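Local coordinates for protein MgGH51 (Meripilus giganteus, PDB 6ZPV) that hydrolyses terminal alpha-L-arabinofuranosyl linkages as a GH51 glycosidase, probably trimming arabinose side chains from plant cell-wall polysaccharides, at residues Gly235-Thr238 / Ala239-Trp242. Residues are numbered along the deposited sequence; the frame is centred on the assembly and turned at random.
With NAG (2-acetamido-2-deoxy-beta-D-glucopyranose), chain D; SO4 (sulfate ion), chain Q.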
ATOM      1  N   GLY A 235     -14.858  -5.561   5.087  1.00 11.74           N
ATOM      2  CA  GLY A 235     -15.352  -5.877   6.435  1.00 13.14           C
ATOM      3  C   GLY A 235     -15.681  -7.323   6.609  1.00 11.85           C
ATOM      4  O   GLY A 235     -15.813  -8.068   5.635  1.00 11.44           O
ATOM      5  N   GLN A 236     -15.863  -7.712   7.861  1.00 12.23           N
ATOM      6  CA  GLN A 236     -16.376  -9.046   8.211  1.00 12.47           C
ATOM      7  C   GLN A 236     -17.922  -9.076   8.169  1.00 12.63           C
ATOM      8  O   GLN A 236     -18.499 -10.151   7.998  1.00 14.40           O
ATOM      9  CB  GLN A 236     -15.829  -9.439   9.575  1.00 13.01           C
ATOM     10  CG  GLN A 236     -16.190 -10.817   9.997  1.00 16.16           C
ATOM     11  CD  GLN A 236     -15.641 -11.916   9.095  1.00 17.76           C
ATOM     12  OE1 GLN A 236     -14.546 -11.797   8.482  1.00 20.09           O
ATOM     13  NE2 GLN A 236     -16.419 -12.981   8.962  1.00 19.25           N
ATOM     14  N   THR A 237     -18.511  -7.927   8.415  1.00 12.47           N
ATOM     15  CA  THR A 237     -19.964  -7.691   8.477  1.00 12.61           C
ATOM     16  C   THR A 237     -20.231  -6.349   7.840  1.00 11.86           C
ATOM     17  O   THR A 237     -19.311  -5.540   7.638  1.00 12.43           O
ATOM     18  CB  THR A 237     -20.420  -7.656   9.952  1.00 12.64           C
ATOM     19  OG1 THR A 237     -19.737  -6.570  10.577  1.00 12.76           O
ATOM     20  CG2 THR A 237     -20.221  -8.996  10.647  1.00 13.43           C
ATOM     21  N   THR A 238     -21.496  -6.050   7.567  1.00 12.22           N
ATOM     22  CA  THR A 238     -21.861  -4.722   7.028  1.00 12.73           C
ATOM     23  C   THR A 238     -21.284  -3.654   7.943  1.00 11.96           C
ATOM     24  O   THR A 238     -20.720  -2.629   7.468  1.00 12.39           O
ATOM     25  CB  THR A 238     -23.371  -4.616   6.874  1.00 13.43           C
ATOM     26  OG1 THR A 238     -23.810  -5.648   5.970  1.00 14.41           O
ATOM     27  CG2 THR A 238     -23.786  -3.263   6.373  1.00 13.26           C
ATOM     28  N   ALA A 239     -21.421  -3.812   9.262  1.00 12.26           N
ATOM     29  CA  ALA A 239     -21.006  -2.770  10.201  1.00 12.43           C
ATOM     30  C   ALA A 239     -19.500  -2.516  10.266  1.00 12.34           C
ATOM     31  O   ALA A 239     -19.116  -1.413  10.694  1.00 13.40           O
ATOM     32  CB  ALA A 239     -21.490  -3.106  11.605  1.00 13.67           C
ATOM     33  N   THR A 240     -18.709  -3.453   9.822  1.00 11.88           N
ATOM     34  CA  THR A 240     -17.253  -3.348   9.873  1.00 12.01           C
ATOM     35  C   THR A 240     -16.612  -3.047   8.510  1.00 11.04           C
ATOM     36  O   THR A 240     -15.374  -3.048   8.427  1.00 11.85           O
ATOM     37  CB  THR A 240     -16.600  -4.539  10.562  1.00 12.13           C
ATOM     38  OG1 THR A 240     -17.010  -5.750   9.905  1.00 13.05           O
ATOM     39  CG2 THR A 240     -16.913  -4.586  12.061  1.00 13.21           C
ATOM     40  N   ARG A 241     -17.417  -2.732   7.507  1.00 11.29           N
ATOM     41  CA  ARG A 241     -16.899  -2.353   6.191  1.00 11.41           C
ATOM     42  C   ARG A 241     -16.076  -1.048   6.276  1.00 10.70           C
ATOM     43  O   ARG A 241     -16.230  -0.240   7.183  1.00 11.25           O
ATOM     44  CB  ARG A 241     -18.086  -2.152   5.249  1.00 10.93           C
ATOM     45  CG  ARG A 241     -18.887  -0.870   5.500  1.00 11.12           C
ATOM     46  CD  ARG A 241     -20.194  -0.870   4.709  1.00 11.58           C
ATOM     47  NE  ARG A 241     -20.923   0.379   4.794  1.00 11.61           N
ATOM     48  CZ  ARG A 241     -21.666   0.792   5.816  1.00 11.48           C
ATOM     49  NH1 ARG A 241     -21.817   0.009   6.884  1.00 11.90           N
ATOM     50  NH2 ARG A 241     -22.207   2.001   5.794  1.00 12.10           N
ATOM     51  N   TRP A 242     -15.235  -0.850   5.262  1.00 10.52           N
ATOM     52  CA  TRP A 242     -14.558   0.459   5.136  1.00 10.45           C
ATOM     53  C   TRP A 242     -15.633   1.497   4.762  1.00 10.16           C
ATOM     54  O   TRP A 242     -16.444   1.235   3.873  1.00 11.08           O
ATOM     55  CB  TRP A 242     -13.455   0.327   4.099  1.00 10.49           C
ATOM     56  CG  TRP A 242     -12.607   1.554   3.910  1.00 10.21           C
ATOM     57  CD1 TRP A 242     -11.461   1.862   4.572  1.00 10.44           C
ATOM     58  CD2 TRP A 242     -12.833   2.642   2.993  1.00  9.88           C
ATOM     59  NE1 TRP A 242     -10.955   3.046   4.151  1.00 10.52           N
ATOM     60  CE2 TRP A 242     -11.750   3.547   3.170  1.00 10.08           C
ATOM     61  CE3 TRP A 242     -13.770   2.905   1.998  1.00 10.64           C
ATOM     62  CZ2 TRP A 242     -11.642   4.706   2.388  1.00 11.16           C
ATOM     63  CZ3 TRP A 242     -13.640   4.052   1.241  1.00 11.23           C
ATOM     64  CH2 TRP A 242     -12.581   4.935   1.416  1.00 11.34           C
TER
HETATM   65  C1  NAG D   2     -25.448   6.347   8.550  1.00 14.94           C
HETATM   66  C2  NAG D   2     -26.344   5.157   8.316  1.00 17.31           C
HETATM   67  C3  NAG D   2     -27.820   5.592   8.595  1.00 18.79           C
HETATM   68  C4  NAG D   2     -27.920   6.335   9.906  1.00 18.97           C
HETATM   69  C5  NAG D   2     -26.893   7.412  10.126  1.00 18.14           C
HETATM   70  C6  NAG D   2     -26.883   8.061  11.531  1.00 24.98           C
HETATM   71  C7  NAG D   2     -25.440   3.787   6.452  1.00 18.53           C
HETATM   72  C8  NAG D   2     -25.389   3.554   4.992  1.00 20.30           C
HETATM   73  N2  NAG D   2     -26.251   4.752   6.928  1.00 16.74           N
HETATM   74  O3  NAG D   2     -28.642   4.479   8.484  1.00 20.55           O
HETATM   75  O4  NAG D   2     -29.237   6.961   9.984  1.00 22.13           O
HETATM   76  O5  NAG D   2     -25.602   6.824   9.874  1.00 17.80           O
HETATM   77  O6  NAG D   2     -26.490   6.952  12.447  1.00 30.64           O
HETATM   78  O7  NAG D   2     -24.624   3.150   7.110  1.00 19.69           O
HETATM   79  S   SO4 Q 727     -24.914  -8.035   8.396  0.44 17.17           S
HETATM   80  O1  SO4 Q 727     -25.098  -7.469   9.725  0.70 22.41           O
HETATM   81  O2  SO4 Q 727     -25.612  -7.074   7.390  0.70 18.08           O
HETATM   82  O3  SO4 Q 727     -25.579  -9.334   8.309  0.70 25.06           O
HETATM   83  O4  SO4 Q 727     -23.493  -8.145   8.247  0.70 16.30           O
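With CG of Arg241 set between its backbone N and carbonyl carbon (chi1 73°) and the chain extended from there to NE, the side chain runs alongside Thr238 in the same direction, bringing an edge of its guanidinium to Thr238 O. Arg241 NH1 donates to Thr238 O at 2.9 Å along a nearly straight N-H (164°); the oxygen lies in the guanidinium plane, although the donor sits above the carbonyl plane. Arg241 N adds a weak bond to the same oxygen, which one residue thus grips twice. At the other corner Arg241 NH2 gives a hydrogen bond to O7 of the N-acetylglucosamine, 3.0 Å away, and Gln311 also accepts from NH2, while Trp290 provides a cation-pi partner. Thr237 and Thr240 each hold OG1 between their own backbone N and carbonyl carbon, and the two hydroxyls meet at 2.9 Å. Thr240 N closes the short 3-10 turn on Thr237 O at 3.1 Å. Thr238 also binds a sulfate, probably from the crystallisation liquor, through its backbone N to O4 and through OG1 to O2 (2.7 Å). Replacing Arg241 with alanine is likely to leave Thr238 O with just the weak backbone bond and the acetamide oxygen without this donor. One guanidinium therefore couples the loop between strands 224-227 and 257-258 of the (beta/alpha)8 catalytic domain to a surface glycan, its charge probably strengthening both carbonyl contacts.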